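Long-range contact in superoxide dismutase [Fe] (Aquifex pyrophilus, PDB 1COJ), which converts superoxide radicals into hydrogen peroxide and dioxygen, using one iron ion bound in each subunit of a homotetramer: residues W128-L133 and L159-T164. Sequence-based numbering, arbitrary orientation.
Sequences WAILGL and LIVIDT. With FE (Fe (III) ion), chain B.
At the iron site, Asp163 is carried on the end of a strand and stacked on Trp128 of its antiparallel neighbour. The carboxylate lies over one face of the indole, offset toward the rim, the two planes only 10° apart. With CG anti to the backbone N (chi1 -169°), Asp163 CG comes to 3.7 Å from Trp128 CH2, while Asp163 CB is 3.5 Å from Trp128 CZ3. Asp163 OD2 binds the iron at 1.9 Å, alongside His27, His81, His167 and a water. The metal on OD2, with a hydrogen bond from Tyr165 N and a weak one from the iron-bound water on OD1, fixes the rotation of the carboxylate. Trp128 NE1 is hydrogen-bonded to His148 ND1, while Val161 CG1 packs obliquely against the benzo part of the indole, 3.3 Å from Trp128 CE3. Strand 128-134 is the middle one of the three-stranded antiparallel sheet in the C-terminal domain of iron/manganese superoxide dismutases. Ala129 and Ile162 form a hydrogen-bonded pair, with Ile162 N to Ala129 O at 2.9 Å. Leu131 and Ile160 form the next such pair, after which the register slips in a classic beta bulge: Leu159 and Ile160 both face Leu131, whose O accepts from Leu159 N at 2.8 Å and from Ile160 N at 3.1 Å. On the other face from Trp128 and Asp163, Leu131 CD2 meets Ile160 CD1 at 4.0 Å. Helix 63-86 packs on the face of Trp128, Val161 and Asp163, helix 111-124 on that of Ala129 and Leu131.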
# COMPACT_ATOMS: atom_id res chain seq x y z
N TRP A 128 3.34 3.81 12.88
CA TRP A 128 3.58 4.93 13.80
C TRP A 128 2.28 5.62 14.19
O TRP A 128 1.26 5.49 13.51
CB TRP A 128 4.46 6.00 13.13
CG TRP A 128 5.80 5.53 12.62
CD1 TRP A 128 6.05 4.88 11.45
CD2 TRP A 128 7.07 5.68 13.27
NE1 TRP A 128 7.38 4.62 11.33
CE2 TRP A 128 8.04 5.10 12.44
CE3 TRP A 128 7.47 6.25 14.49
CZ2 TRP A 128 9.40 5.07 12.77
CZ3 TRP A 128 8.83 6.23 14.82
CH2 TRP A 128 9.78 5.64 13.96
N ALA A 129 2.33 6.38 15.27
CA ALA A 129 1.20 7.18 15.74
C ALA A 129 1.85 8.54 15.99
O ALA A 129 2.83 8.65 16.74
CB ALA A 129 0.63 6.62 17.03
N ILE A 130 1.35 9.57 15.31
CA ILE A 130 1.91 10.91 15.43
C ILE A 130 0.93 12.00 15.84
O ILE A 130 -0.21 12.02 15.39
CB ILE A 130 2.54 11.34 14.08
CG1 ILE A 130 3.65 10.36 13.66
CG2 ILE A 130 3.12 12.75 14.18
CD1 ILE A 130 4.25 10.64 12.30
N LEU A 131 1.36 12.86 16.76
CA LEU A 131 0.56 14.01 17.17
C LEU A 131 1.34 15.16 16.55
O LEU A 131 2.53 15.33 16.83
CB LEU A 131 0.53 14.21 18.69
CG LEU A 131 -0.12 15.54 19.12
CD1 LEU A 131 -1.62 15.53 18.80
CD2 LEU A 131 0.08 15.80 20.60
N GLY A 132 0.70 15.93 15.67
CA GLY A 132 1.40 17.03 15.05
C GLY A 132 0.49 18.17 14.67
O GLY A 132 -0.72 18.12 14.89
N LEU A 133 1.09 19.23 14.14
CA LEU A 133 0.33 20.40 13.71
C LEU A 133 0.12 20.35 12.19
O LEU A 133 1.07 20.27 11.42
CB LEU A 133 1.07 21.69 14.07
CG LEU A 133 0.34 23.00 13.71
CD1 LEU A 133 -0.82 23.24 14.67
CD2 LEU A 133 1.31 24.16 13.78
N LEU A 159 5.10 16.48 16.58
CA LEU A 159 5.41 16.91 17.94
C LEU A 159 5.73 15.67 18.75
O LEU A 159 6.78 15.60 19.40
CB LEU A 159 4.23 17.66 18.57
CG LEU A 159 3.71 18.91 17.84
CD1 LEU A 159 2.61 19.55 18.65
CD2 LEU A 159 4.84 19.90 17.59
N ILE A 160 4.83 14.69 18.73
CA ILE A 160 5.04 13.43 19.45
C ILE A 160 4.97 12.30 18.43
O ILE A 160 4.01 12.21 17.66
CB ILE A 160 3.97 13.20 20.55
CG1 ILE A 160 4.07 14.28 21.63
CG2 ILE A 160 4.12 11.80 21.15
CD1 ILE A 160 3.04 14.15 22.74
N VAL A 161 5.98 11.44 18.43
CA VAL A 161 6.06 10.32 17.49
C VAL A 161 6.25 8.99 18.23
O VAL A 161 7.22 8.81 18.96
CB VAL A 161 7.24 10.52 16.50
CG1 VAL A 161 7.32 9.37 15.54
CG2 VAL A 161 7.06 11.83 15.73
N ILE A 162 5.32 8.06 18.03
CA ILE A 162 5.39 6.75 18.66
C ILE A 162 5.59 5.67 17.61
O ILE A 162 4.80 5.54 16.68
CB ILE A 162 4.10 6.41 19.46
CG1 ILE A 162 3.72 7.56 20.40
CG2 ILE A 162 4.31 5.13 20.27
CD1 ILE A 162 2.45 7.30 21.20
N ASP A 163 6.67 4.91 17.76
CA ASP A 163 6.99 3.82 16.85
C ASP A 163 6.17 2.60 17.26
O ASP A 163 6.26 2.15 18.40
CB ASP A 163 8.49 3.48 16.96
CG ASP A 163 8.96 2.54 15.86
OD1 ASP A 163 8.13 2.09 15.05
OD2 ASP A 163 10.17 2.27 15.79
N THR A 164 5.37 2.06 16.34
CA THR A 164 4.58 0.88 16.66
C THR A 164 5.05 -0.35 15.89
O THR A 164 4.39 -1.39 15.89
CB THR A 164 3.05 1.10 16.46
OG1 THR A 164 2.77 1.38 15.08
CG2 THR A 164 2.56 2.26 17.32
FE FE B . 11.52 1.55 14.58
O HOH W 1 10.20 1.72 13.09